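Local coordinates for T-lymphoma invasion and metastasis-inducing protein 1 (Homo sapiens, PDB 4K2P), which probably acts as a guanine nucleotide exchange factor for the GTPase Rac, with a PH and coiled-coil region linked to phosphoinositide and Par-3 binding, at residues Phe19-Lys24 and Glu29-Arg34; Val69-Ser74 and Thr114-Ala119; Thr122-His127 and Leu134-Ser139. The protein carries 5 engineered substitutions. One frame throughout, in Å; residues are numbered along the deposited sequence. Where two conformers were deposited one is given.

Contact 1 (Phe19-Lys24 and Glu29-Arg34); sequences FLVHKK and ESATRR
Val21 and Glu29 form the hydrogen-bonded pair of an antiparallel beta hairpin at the edge of the PH-domain sheet, made by strands 10-23 and 27-30. Val21 N gives its hydrogen to Glu29 O at 2.9 Å, and Glu29 N returns one to Val21 O at 3.0 Å. Leu20 and Ser30 follow as the non-hydrogen-bonded pair, their side chains diverging. The ladder runs one bond past the end of the strand: Ala31 N reaches Phe19 O at 3.0 Å, but from above the carbonyl plane, 50° out of it. On its other edge strand 10-23 is bulged: Phe19 and Leu20 both face Ala98 of strand 98-102, a classic beta bulge.

Side chains add to this backbone frame at separate points. The methyl of Ala31 leans over the Phe19 carbonyl, CB lying 3.6 Å from Phe19 O, and Val21 CG2 meets the same Ala31 CB at 4.2 Å. Val21 CG1 stands opposite the backbone N (chi1 177°), which leaves CG2 to make that touch. Leu20 turns to the interior, against Ala238 of helix 233-241. Near the turn, the bent chain of Lys23 crosses the extended Glu29 at about a right angle, and Lys23 NZ closes a salt bridge, 3.0 Å from Glu29 OE1 and above the carboxylate plane.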
ATOM      1  N   PHE A  19      -4.327  -5.135 -11.477  1.00 24.46           N
ATOM      2  CA  PHE A  19      -5.421  -5.384 -10.548  1.00 23.08           C
ATOM      3  C   PHE A  19      -6.305  -4.145 -10.323  1.00 24.51           C
ATOM      4  O   PHE A  19      -7.517  -4.195 -10.542  1.00 24.65           O
ATOM      5  CB  PHE A  19      -4.851  -5.887  -9.222  1.00 22.15           C
ATOM      6  CG  PHE A  19      -5.895  -6.313  -8.237  1.00 25.00           C
ATOM      7  CD1 PHE A  19      -6.936  -7.141  -8.626  1.00 30.15           C
ATOM      8  CD2 PHE A  19      -5.824  -5.912  -6.915  1.00 25.75           C
ATOM      9  CE1 PHE A  19      -7.899  -7.537  -7.723  1.00 33.19           C
ATOM     10  CE2 PHE A  19      -6.779  -6.308  -6.008  1.00 29.50           C
ATOM     11  CZ  PHE A  19      -7.819  -7.121  -6.410  1.00 32.79           C
ATOM     12  N   LEU A  20      -5.698  -3.053  -9.871  1.00 23.61           N
ATOM     13  CA  LEU A  20      -6.380  -1.764  -9.739  1.00 22.91           C
ATOM     14  C   LEU A  20      -5.591  -0.725 -10.527  1.00 24.19           C
ATOM     15  O   LEU A  20      -4.378  -0.855 -10.681  1.00 22.88           O
ATOM     16  CB  LEU A  20      -6.506  -1.349  -8.274  1.00 20.62           C
ATOM     17  CG  LEU A  20      -7.247  -2.345  -7.387  1.00 21.61           C
ATOM     18  CD1 LEU A  20      -7.099  -2.008  -5.923  1.00 20.65           C
ATOM     19  CD2 LEU A  20      -8.726  -2.396  -7.778  1.00 25.09           C
ATOM     20  N   VAL A  21      -6.285   0.297 -11.022  1.00 24.20           N
ATOM     21  CA  VAL A  21      -5.693   1.315 -11.881  1.00 26.41           C
ATOM     22  C   VAL A  21      -6.160   2.704 -11.462  1.00 25.58           C
ATOM     23  O   VAL A  21      -7.362   2.936 -11.279  1.00 24.39           O
ATOM     24  CB  VAL A  21      -6.057   1.105 -13.365  1.00 32.35           C
ATOM     25  CG1 VAL A  21      -5.475   2.220 -14.219  1.00 34.71           C
ATOM     26  CG2 VAL A  21      -5.534  -0.225 -13.859  1.00 35.03           C
ATOM     27  N   HIS A  22      -5.215   3.630 -11.310  0.53 23.87           N
ATOM     28  CA  HIS A  22      -5.552   4.998 -10.938  0.53 27.31           C
ATOM     29  C   HIS A  22      -5.910   5.794 -12.191  0.53 27.33           C
ATOM     30  O   HIS A  22      -5.266   5.689 -13.230  0.53 29.42           O
ATOM     31  CB  HIS A  22      -4.405   5.659 -10.151  0.53 27.41           C
ATOM     32  CG  HIS A  22      -3.269   6.157 -10.992  0.53 30.44           C
ATOM     33  ND1 HIS A  22      -2.633   5.379 -11.935  0.53 33.02           N
ATOM     34  CD2 HIS A  22      -2.629   7.352 -11.002  0.53 32.44           C
ATOM     35  CE1 HIS A  22      -1.665   6.077 -12.503  0.53 34.39           C
ATOM     36  NE2 HIS A  22      -1.641   7.278 -11.952  0.53 34.27           N
ATOM     37  N   LYS A  23      -6.981   6.567 -12.060  1.00 29.30           N
ATOM     38  CA  LYS A  23      -7.564   7.364 -13.128  1.00 31.41           C
ATOM     39  C   LYS A  23      -7.682   8.808 -12.653  1.00 32.26           C
ATOM     40  O   LYS A  23      -7.537   9.087 -11.463  1.00 32.59           O
ATOM     41  CB  LYS A  23      -8.942   6.817 -13.522  1.00 34.49           C
ATOM     42  CG  LYS A  23      -8.944   5.380 -14.007  1.00 36.24           C
ATOM     43  CD  LYS A  23      -8.230   5.263 -15.340  1.00 41.64           C
ATOM     44  CE  LYS A  23      -8.475   3.917 -15.990  1.00 46.25           C
ATOM     45  NZ  LYS A  23      -9.830   3.836 -16.602  1.00 52.66           N
ATOM     46  N   LYS A  24      -7.923   9.728 -13.579  1.00 33.48           N
ATOM     47  CA  LYS A  24      -8.070  11.135 -13.220  1.00 38.22           C
ATOM     48  C   LYS A  24      -9.116  11.392 -12.143  1.00 41.71           C
ATOM     49  O   LYS A  24      -9.975  10.558 -11.853  1.00 39.87           O
ATOM     50  CB  LYS A  24      -8.440  11.980 -14.442  1.00 42.62           C
ATOM     51  CG  LYS A  24      -7.406  12.060 -15.548  1.00 45.90           C
ATOM     52  CD  LYS A  24      -7.947  12.959 -16.656  1.00 52.06           C
ATOM     53  CE  LYS A  24      -6.926  13.263 -17.734  1.00 53.54           C
ATOM     54  NZ  LYS A  24      -7.565  13.965 -18.885  1.00 57.06           N
ATOM     55  N   GLU A  29     -10.084   2.383 -10.262  1.00 28.13           N
ATOM     56  CA  GLU A  29     -10.981   1.466 -10.967  1.00 30.44           C
ATOM     57  C   GLU A  29     -10.347   0.088 -11.048  1.00 27.92           C
ATOM     58  O   GLU A  29      -9.127  -0.048 -10.993  1.00 27.62           O
ATOM     59  CB  GLU A  29     -11.300   1.967 -12.372  1.00 34.71           C
ATOM     60  CG  GLU A  29     -12.207   3.186 -12.398  1.00 40.33           C
ATOM     61  CD  GLU A  29     -12.499   3.644 -13.808  1.00 46.99           C
ATOM     62  OE1 GLU A  29     -12.029   2.973 -14.752  1.00 47.53           O
ATOM     63  OE2 GLU A  29     -13.185   4.675 -13.972  1.00 52.17           O
ATOM     64  N   SER A  30     -11.173  -0.940 -11.181  1.00 27.03           N
ATOM     65  CA  SER A  30     -10.661  -2.278 -11.417  1.00 29.44           C
ATOM     66  C   SER A  30     -10.077  -2.387 -12.813  1.00 26.93           C
ATOM     67  O   SER A  30     -10.559  -1.749 -13.747  1.00 32.22           O
ATOM     68  CB  SER A  30     -11.761  -3.321 -11.233  1.00 38.51           C
ATOM     69  OG  SER A  30     -11.948  -3.603  -9.862  1.00 43.23           O
ATOM     70  N   ALA A  31      -9.036  -3.199 -12.949  1.00 39.69           N
ATOM     71  CA  ALA A  31      -8.432  -3.460 -14.244  1.00 39.58           C
ATOM     72  C   ALA A  31      -9.375  -4.353 -15.035  1.00 46.56           C
ATOM     73  O   ALA A  31     -10.210  -5.042 -14.455  1.00 41.62           O
ATOM     74  CB  ALA A  31      -7.077  -4.117 -14.091  1.00 33.26           C
ATOM     75  N   THR A  32      -9.257  -4.310 -16.359  1.00 56.18           N
ATOM     76  CA  THR A  32     -10.032  -5.173 -17.244  1.00 61.92           C
ATOM     77  C   THR A  32      -9.844  -6.644 -16.875  1.00 52.14           C
ATOM     78  O   THR A  32      -8.782  -7.038 -16.386  1.00 49.73           O
ATOM     79  CB  THR A  32      -9.621  -4.957 -18.717  1.00 68.40           C
ATOM     80  OG1 THR A  32      -9.778  -3.576 -19.059  1.00 72.31           O
ATOM     81  CG2 THR A  32     -10.464  -5.801 -19.658  1.00 72.49           C
ATOM     82  N   ARG A  33     -10.886  -7.447 -17.087  1.00 49.44           N
ATOM     83  CA  ARG A  33     -10.770  -8.898 -16.982  1.00 45.86           C
ATOM     84  C   ARG A  33      -9.749  -9.363 -18.007  1.00 46.30           C
ATOM     85  O   ARG A  33      -9.859  -9.026 -19.185  1.00 49.63           O
ATOM     86  CB  ARG A  33     -12.121  -9.582 -17.205  1.00 20.00           C
ATOM     87  N   ARG A  34      -8.765 -10.139 -17.566  1.00 45.00           N
ATOM     88  CA  ARG A  34      -7.597 -10.437 -18.393  1.00 47.41           C
ATOM     89  C   ARG A  34      -6.826 -11.652 -17.906  1.00 44.28           C
ATOM     90  O   ARG A  34      -7.028 -12.133 -16.792  1.00 43.60           O
ATOM     91  CB  ARG A  34      -6.647  -9.246 -18.426  1.00 49.12           C
ATOM     92  CG  ARG A  34      -5.867  -9.069 -17.130  1.00 47.25           C
ATOM     93  CD  ARG A  34      -5.016  -7.830 -17.180  1.00 47.34           C
ATOM     94  NE  ARG A  34      -5.823  -6.631 -17.374  1.00 50.10           N
ATOM     95  CZ  ARG A  34      -5.318  -5.445 -17.687  1.00 51.30           C
ATOM     96  NH1 ARG A  34      -4.007  -5.305 -17.849  1.00 49.84           N
ATOM     97  NH2 ARG A  34      -6.121  -4.402 -17.843  1.00 54.10           N
TER

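Contact 2 (Val69-Ser74 and Thr114-Ala119); sequences VWVENS and TAIHSA
His117 and Ser74 meet where the C-terminal helix of the PH fold passes the turn after strand 67-70, and the histidine shows how a buried polar ring can be held at both nitrogens. Its CB leaves the helix pointing away from 69-74, yet the rest of the side chain returns: with CG beside the backbone N (chi1 -79°) and ND1 anti to CA (chi2 169°), the CD2 flank is the one turned toward Ser74. CD2 approaches Ser74 O at 4.5 Å, obliquely to the ring. Beyond it, NE2 is hydrogen-bonded to Val76 N, and ND1, on the other flank, to Ser201 OG. As an amide nitrogen can only donate, this pairing is consistent with a ring that carries its proton on ND1.

One residue earlier on the helix, Ile116 points toward 69-74, its CG2 meeting Val71 CG2 at 4.4 Å in a light apolar touch. The partner segment is shaped by a type II beta turn from Val71 to Ser74. Its backbone bond, Ser74 N to Val71 O, is weak at 3.3 Å, but Ser74 OG reinforces it by donating to Val71 O at 2.8 Å from above the carbonyl plane.

Leu91 of strand 88-92 packs against Val71, Ser74 and Ile116 alike, while helix 168-203 brings Ser201 to the histidine and Tyr198 to Ser74 O, so the turn lies among the sheet, helix 106-128 and the coiled coil.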
ATOM      1  N   VAL A  69       7.650  -0.548 -12.898  1.00 32.70           N
ATOM      2  CA  VAL A  69       6.698  -0.070 -11.910  1.00 31.81           C
ATOM      3  C   VAL A  69       7.471   0.493 -10.734  1.00 29.42           C
ATOM      4  O   VAL A  69       8.263  -0.200 -10.109  1.00 26.34           O
ATOM      5  CB  VAL A  69       5.750  -1.191 -11.426  1.00 32.90           C
ATOM      6  CG1 VAL A  69       4.769  -0.655 -10.395  1.00 32.87           C
ATOM      7  CG2 VAL A  69       4.997  -1.805 -12.607  1.00 34.24           C
ATOM      8  N   TRP A  70       7.226   1.762 -10.448  1.00 30.63           N
ATOM      9  CA  TRP A  70       7.831   2.453  -9.318  1.00 33.51           C
ATOM     10  C   TRP A  70       7.124   2.056  -8.031  1.00 30.68           C
ATOM     11  O   TRP A  70       5.917   2.222  -7.925  1.00 32.08           O
ATOM     12  CB  TRP A  70       7.743   3.958  -9.546  1.00 37.41           C
ATOM     13  CG  TRP A  70       8.427   4.809  -8.526  1.00 42.72           C
ATOM     14  CD1 TRP A  70       9.715   4.701  -8.081  1.00 44.21           C
ATOM     15  CD2 TRP A  70       7.855   5.924  -7.836  1.00 46.87           C
ATOM     16  NE1 TRP A  70       9.973   5.679  -7.151  1.00 47.79           N
ATOM     17  CE2 TRP A  70       8.848   6.442  -6.984  1.00 49.29           C
ATOM     18  CE3 TRP A  70       6.593   6.532  -7.855  1.00 50.19           C
ATOM     19  CZ2 TRP A  70       8.621   7.537  -6.155  1.00 53.60           C
ATOM     20  CZ3 TRP A  70       6.369   7.616  -7.032  1.00 53.88           C
ATOM     21  CH2 TRP A  70       7.378   8.111  -6.194  1.00 55.42           C
ATOM     22  N   VAL A  71       7.865   1.545  -7.052  1.00 28.94           N
ATOM     23  CA  VAL A  71       7.241   0.939  -5.878  1.00 27.34           C
ATOM     24  C   VAL A  71       7.630   1.605  -4.564  1.00 28.79           C
ATOM     25  O   VAL A  71       7.416   1.022  -3.502  1.00 29.73           O
ATOM     26  CB  VAL A  71       7.584  -0.571  -5.775  1.00 29.32           C
ATOM     27  CG1 VAL A  71       7.152  -1.291  -7.043  1.00 29.48           C
ATOM     28  CG2 VAL A  71       9.057  -0.791  -5.521  1.00 28.23           C
ATOM     29  N   GLU A  72       8.172   2.820  -4.624  1.00 28.86           N
ATOM     30  CA  GLU A  72       8.417   3.588  -3.402  1.00 30.93           C
ATOM     31  C   GLU A  72       7.099   3.739  -2.657  1.00 27.63           C
ATOM     32  O   GLU A  72       6.067   3.965  -3.273  1.00 26.39           O
ATOM     33  CB  GLU A  72       9.009   4.976  -3.700  1.00 37.24           C
ATOM     34  CG  GLU A  72      10.528   5.042  -3.624  1.00 43.98           C
ATOM     35  CD  GLU A  72      11.099   6.450  -3.810  1.00 48.40           C
ATOM     36  OE1 GLU A  72      10.487   7.435  -3.345  1.00 45.98           O
ATOM     37  OE2 GLU A  72      12.176   6.566  -4.431  1.00 54.26           O
ATOM     38  N   ASN A  73       7.137   3.556  -1.344  1.00 27.48           N
ATOM     39  CA  ASN A  73       5.974   3.761  -0.476  1.00 29.28           C
ATOM     40  C   ASN A  73       4.800   2.849  -0.837  1.00 27.06           C
ATOM     41  O   ASN A  73       3.639   3.229  -0.721  1.00 27.94           O
ATOM     42  CB  ASN A  73       5.539   5.233  -0.500  1.00 30.36           C
ATOM     43  CG  ASN A  73       6.572   6.153   0.126  1.00 33.08           C
ATOM     44  OD1 ASN A  73       7.094   5.877   1.206  1.00 34.72           O
ATOM     45  ND2 ASN A  73       6.870   7.252  -0.546  1.00 32.99           N
ATOM     46  N   SER A  74       5.123   1.626  -1.247  1.00 24.82           N
ATOM     47  CA  SER A  74       4.127   0.610  -1.558  1.00 23.84           C
ATOM     48  C   SER A  74       3.794  -0.264  -0.349  1.00 23.43           C
ATOM     49  O   SER A  74       4.472  -0.224   0.676  1.00 25.44           O
ATOM     50  CB  SER A  74       4.618  -0.280  -2.696  1.00 24.83           C
ATOM     51  OG  SER A  74       4.684   0.439  -3.908  1.00 28.46           O
ATOM     52  N   THR A 114       9.486  -9.461   1.632  1.00 26.21           N
ATOM     53  CA  THR A 114      10.597  -8.964   2.422  1.00 26.80           C
ATOM     54  C   THR A 114      11.480  -8.049   1.589  1.00 26.53           C
ATOM     55  O   THR A 114      11.869  -6.984   2.051  1.00 28.41           O
ATOM     56  CB  THR A 114      11.422 -10.120   2.989  1.00 27.83           C
ATOM     57  OG1 THR A 114      10.652 -10.788   3.990  1.00 27.93           O
ATOM     58  CG2 THR A 114      12.718  -9.634   3.625  1.00 30.14           C
ATOM     59  N   ALA A 115      11.760  -8.442   0.352  1.00 25.03           N
ATOM     60  CA  ALA A 115      12.670  -7.684  -0.501  1.00 24.93           C
ATOM     61  C   ALA A 115      12.062  -6.338  -0.896  1.00 25.20           C
ATOM     62  O   ALA A 115      12.749  -5.318  -0.896  1.00 25.04           O
ATOM     63  CB  ALA A 115      13.028  -8.480  -1.741  1.00 26.70           C
ATOM     64  N   ILE A 116      10.774  -6.328  -1.222  1.00 22.63           N
ATOM     65  CA  ILE A 116      10.149  -5.097  -1.692  1.00 23.88           C
ATOM     66  C   ILE A 116      10.004  -4.111  -0.536  1.00 22.44           C
ATOM     67  O   ILE A 116      10.267  -2.924  -0.702  1.00 23.70           O
ATOM     68  CB  ILE A 116       8.791  -5.358  -2.344  1.00 24.81           C
ATOM     69  CG1 ILE A 116       8.985  -6.159  -3.632  1.00 25.58           C
ATOM     70  CG2 ILE A 116       8.091  -4.040  -2.679  1.00 27.95           C
ATOM     71  CD1 ILE A 116       7.725  -6.799  -4.168  1.00 25.66           C
ATOM     72  N   HIS A 117       9.619  -4.609   0.634  1.00 21.16           N
ATOM     73  CA  HIS A 117       9.444  -3.766   1.809  1.00 23.07           C
ATOM     74  C   HIS A 117      10.784  -3.222   2.279  1.00 25.72           C
ATOM     75  O   HIS A 117      10.867  -2.102   2.766  1.00 28.49           O
ATOM     76  CB  HIS A 117       8.769  -4.546   2.940  1.00 21.17           C
ATOM     77  CG  HIS A 117       7.292  -4.669   2.773  1.00 18.37           C
ATOM     78  ND1 HIS A 117       6.516  -5.502   3.546  1.00 18.95           N
ATOM     79  CD2 HIS A 117       6.450  -4.061   1.909  1.00 18.08           C
ATOM     80  CE1 HIS A 117       5.257  -5.405   3.162  1.00 19.21           C
ATOM     81  NE2 HIS A 117       5.189  -4.528   2.177  1.00 19.69           N
ATOM     82  N   SER A 118      11.836  -4.017   2.114  1.00 25.78           N
ATOM     83  CA  SER A 118      13.181  -3.587   2.479  1.00 27.66           C
ATOM     84  C   SER A 118      13.615  -2.437   1.597  1.00 25.38           C
ATOM     85  O   SER A 118      14.236  -1.491   2.060  1.00 24.86           O
ATOM     86  CB  SER A 118      14.176  -4.740   2.364  1.00 32.82           C
ATOM     87  OG  SER A 118      14.016  -5.646   3.438  1.00 37.18           O
ATOM     88  N   ALA A 119      13.301  -2.545   0.313  1.00 26.07           N
ATOM     89  CA  ALA A 119      13.618  -1.504  -0.643  1.00 27.69           C
ATOM     90  C   ALA A 119      12.870  -0.227  -0.280  1.00 27.11           C
ATOM     91  O   ALA A 119      13.422   0.861  -0.360  1.00 27.15           O
ATOM     92  CB  ALA A 119      13.263  -1.947  -2.054  1.00 28.25           C
TER

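Contact 3 (Thr122-His127 and Leu134-Ser139); sequences TAVARH and LRLLKS
Leu136 reaches across to Val124 and Ala125 with one methyl, CD2, which carries the close contacts between the two helices. CD2 lies 3.5 Å from Ala125 CA and 3.7 Å from Val124 O, so it is set against backbone as much as against side chains. Around it, Val124 CG1 stands at 3.9 Å and Ala125 CB at 4.2 Å. The alanine side chain ends at CB, which is consistent with so near a main-chain approach.

The reach is a matter of torsions: Leu136 has CG opposite its backbone N (chi1 172°), and chi2 of 64° puts CD2 at the extended end. Val124 likewise sends CG1 out opposite its own N, meeting the leucine at a slant, while its CG2 is turned to Asn73 in the turn of the PH sheet. No hydrogen bond joins the two segments, and the carbonyl of Val124 that CD2 brushes is instead bonded to His128 ND1.

Farther out, the second helix is placed by its own neighbours. Leu137 packs on Phe195 and Leu134 on Leu202, both of helix 168-203, and Arg135 NE forms a salt bridge with Asp132 in the short connection. A bound calcium ion lies about 8 Å from the Ala125 side chain. The helix pair forms an alpha-alpha junction, where the C-terminal helix of the PH fold passes into the first long helix of the antiparallel coiled coil.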
ATOM      1  N   THR A 122      14.444   1.435   2.748  1.00 28.95           N
ATOM      2  CA  THR A 122      15.661   2.131   2.356  1.00 31.25           C
ATOM      3  C   THR A 122      15.323   3.447   1.673  1.00 31.49           C
ATOM      4  O   THR A 122      16.018   4.437   1.862  1.00 34.89           O
ATOM      5  CB  THR A 122      16.540   1.277   1.394  1.00 35.63           C
ATOM      6  OG1 THR A 122      16.948   0.070   2.047  1.00 35.04           O
ATOM      7  CG2 THR A 122      17.784   2.044   0.966  1.00 38.20           C
ATOM      8  N   ALA A 123      14.257   3.461   0.882  1.00 28.14           N
ATOM      9  CA  ALA A 123      13.859   4.678   0.190  1.00 30.56           C
ATOM     10  C   ALA A 123      13.415   5.748   1.194  1.00 30.99           C
ATOM     11  O   ALA A 123      13.700   6.932   1.017  1.00 33.50           O
ATOM     12  CB  ALA A 123      12.753   4.386  -0.809  1.00 31.58           C
ATOM     13  N   VAL A 124      12.714   5.326   2.244  1.00 28.76           N
ATOM     14  CA  VAL A 124      12.282   6.240   3.294  1.00 29.59           C
ATOM     15  C   VAL A 124      13.500   6.836   3.989  1.00 30.78           C
ATOM     16  O   VAL A 124      13.537   8.032   4.282  1.00 32.21           O
ATOM     17  CB  VAL A 124      11.381   5.527   4.328  1.00 29.69           C
ATOM     18  CG1 VAL A 124      11.103   6.419   5.532  1.00 33.99           C
ATOM     19  CG2 VAL A 124      10.072   5.107   3.686  1.00 28.68           C
ATOM     20  N   ALA A 125      14.513   6.008   4.218  1.00 31.87           N
ATOM     21  CA  ALA A 125      15.723   6.466   4.895  1.00 35.86           C
ATOM     22  C   ALA A 125      16.477   7.463   4.023  1.00 38.14           C
ATOM     23  O   ALA A 125      17.029   8.442   4.520  1.00 40.77           O
ATOM     24  CB  ALA A 125      16.609   5.293   5.255  1.00 35.96           C
ATOM     25  N   ARG A 126      16.484   7.208   2.717  1.00 37.31           N
ATOM     26  CA  ARG A 126      17.133   8.088   1.750  1.00 40.94           C
ATOM     27  C   ARG A 126      16.509   9.475   1.833  1.00 40.50           C
ATOM     28  O   ARG A 126      17.193  10.499   1.835  1.00 40.91           O
ATOM     29  CB  ARG A 126      16.968   7.532   0.331  1.00 45.26           C
ATOM     30  CG  ARG A 126      17.787   8.244  -0.741  1.00 54.82           C
ATOM     31  CD  ARG A 126      17.460   7.724  -2.150  1.00 61.45           C
ATOM     32  NE  ARG A 126      17.298   6.268  -2.196  1.00 63.82           N
ATOM     33  CZ  ARG A 126      16.329   5.625  -2.855  1.00 64.59           C
ATOM     34  NH1 ARG A 126      15.425   6.293  -3.566  1.00 71.70           N
ATOM     35  NH2 ARG A 126      16.268   4.298  -2.821  1.00 56.85           N
ATOM     36  N   HIS A 127      15.185   9.474   1.918  1.00 40.40           N
ATOM     37  CA  HIS A 127      14.381  10.685   1.972  1.00 44.61           C
ATOM     38  C   HIS A 127      14.700  11.528   3.206  1.00 43.52           C
ATOM     39  O   HIS A 127      14.636  12.755   3.155  1.00 47.09           O
ATOM     40  CB  HIS A 127      12.895  10.301   1.946  1.00 49.57           C
ATOM     41  CG  HIS A 127      11.960  11.463   1.824  1.00 61.95           C
ATOM     42  ND1 HIS A 127      11.540  12.201   2.910  1.00 69.41           N
ATOM     43  CD2 HIS A 127      11.344  12.001   0.744  1.00 67.65           C
ATOM     44  CE1 HIS A 127      10.720  13.154   2.505  1.00 75.09           C
ATOM     45  NE2 HIS A 127      10.583  13.054   1.195  1.00 74.09           N
ATOM     46  N   LEU A 134      16.282   1.379  10.711  1.00 35.62           N
ATOM     47  CA  LEU A 134      15.404   0.842  11.750  1.00 37.58           C
ATOM     48  C   LEU A 134      14.928   1.917  12.726  1.00 37.11           C
ATOM     49  O   LEU A 134      13.741   2.007  13.029  1.00 36.19           O
ATOM     50  CB  LEU A 134      16.117  -0.267  12.519  1.00 44.83           C
ATOM     51  CG  LEU A 134      15.283  -1.525  12.748  1.00 49.96           C
ATOM     52  CD1 LEU A 134      15.162  -2.310  11.451  1.00 50.70           C
ATOM     53  CD2 LEU A 134      15.873  -2.383  13.855  1.00 56.69           C
ATOM     54  N   ARG A 135      15.854   2.727  13.222  1.00 39.13           N
ATOM     55  CA  ARG A 135      15.513   3.803  14.143  1.00 42.49           C
ATOM     56  C   ARG A 135      14.577   4.811  13.506  1.00 38.94           C
ATOM     57  O   ARG A 135      13.661   5.304  14.156  1.00 38.61           O
ATOM     58  CB  ARG A 135      16.779   4.499  14.636  1.00 50.59           C
ATOM     59  CG  ARG A 135      16.537   5.778  15.429  1.00 56.42           C
ATOM     60  CD  ARG A 135      17.839   6.256  16.044  1.00 64.10           C
ATOM     61  NE  ARG A 135      18.410   5.224  16.904  1.00 66.63           N
ATOM     62  CZ  ARG A 135      18.121   5.078  18.196  1.00 69.59           C
ATOM     63  NH1 ARG A 135      17.305   5.928  18.809  1.00 70.45           N
ATOM     64  NH2 ARG A 135      18.678   4.098  18.890  1.00 72.17           N
ATOM     65  N   LEU A 136      14.802   5.114  12.233  1.00 38.50           N
ATOM     66  CA  LEU A 136      13.960   6.079  11.546  1.00 37.03           C
ATOM     67  C   LEU A 136      12.534   5.560  11.433  1.00 34.00           C
ATOM     68  O   LEU A 136      11.589   6.319  11.619  1.00 32.17           O
ATOM     69  CB  LEU A 136      14.511   6.399  10.155  1.00 38.63           C
ATOM     70  CG  LEU A 136      13.569   7.255   9.297  1.00 37.06           C
ATOM     71  CD1 LEU A 136      13.362   8.637   9.907  1.00 39.04           C
ATOM     72  CD2 LEU A 136      14.106   7.373   7.885  1.00 39.84           C
ATOM     73  N   LEU A 137      12.381   4.273  11.131  1.00 31.66           N
ATOM     74  CA  LEU A 137      11.053   3.683  10.976  1.00 29.46           C
ATOM     75  C   LEU A 137      10.267   3.760  12.279  1.00 30.59           C
ATOM     76  O   LEU A 137       9.094   4.118  12.277  1.00 30.09           O
ATOM     77  CB  LEU A 137      11.150   2.224  10.526  1.00 27.82           C
ATOM     78  CG  LEU A 137      11.581   1.952   9.088  1.00 29.00           C
ATOM     79  CD1 LEU A 137      11.628   0.451   8.853  1.00 27.98           C
ATOM     80  CD2 LEU A 137      10.663   2.630   8.081  1.00 29.74           C
ATOM     81  N   LYS A 138      10.916   3.423  13.387  1.00 33.29           N
ATOM     82  CA  LYS A 138      10.270   3.483  14.692  1.00 34.99           C
ATOM     83  C   LYS A 138       9.899   4.915  15.050  1.00 37.60           C
ATOM     84  O   LYS A 138       8.882   5.152  15.694  1.00 41.23           O
ATOM     85  CB  LYS A 138      11.167   2.890  15.769  1.00 36.85           C
ATOM     86  CG  LYS A 138      11.345   1.391  15.630  1.00 36.36           C
ATOM     87  CD  LYS A 138      12.312   0.858  16.662  1.00 44.15           C
ATOM     88  CE  LYS A 138      12.554  -0.627  16.458  1.00 49.44           C
ATOM     89  NZ  LYS A 138      13.670  -1.122  17.308  1.00 56.13           N
ATOM     90  N   SER A 139      10.735   5.859  14.640  1.00 37.78           N
ATOM     91  CA  SER A 139      10.489   7.264  14.914  1.00 38.84           C
ATOM     92  C   SER A 139       9.262   7.765  14.159  1.00 33.77           C
ATOM     93  O   SER A 139       8.439   8.493  14.711  1.00 31.66           O
ATOM     94  CB  SER A 139      11.713   8.096  14.538  1.00 48.68           C
ATOM     95  OG  SER A 139      11.421   9.479  14.627  1.00 55.80           O
TER

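Contact 1 lies on the surface, whereas contacts 2 and 3 are buried, and their chemistry follows. At the hairpin, main-chain hydrogen bonds and a solvent-side ion pair do the joining; at the other two, no hydrogen bond crosses, and apolar methyl contacts, and in contact 2 an imidazole beside a carbonyl, take their place. Contacts 1 and 2 reach the same sheet of the PH domain, about 20 Å apart between centres. Contacts 2 and 3 share helix 106-128 and touch, through Glu72 CG against Ala123 CB at 3.6 Å. That one helix therefore serves the PH core along 114-119 and the coiled coil along 122-127, with contacts 1 and 3 on opposite sides of the chain's centre.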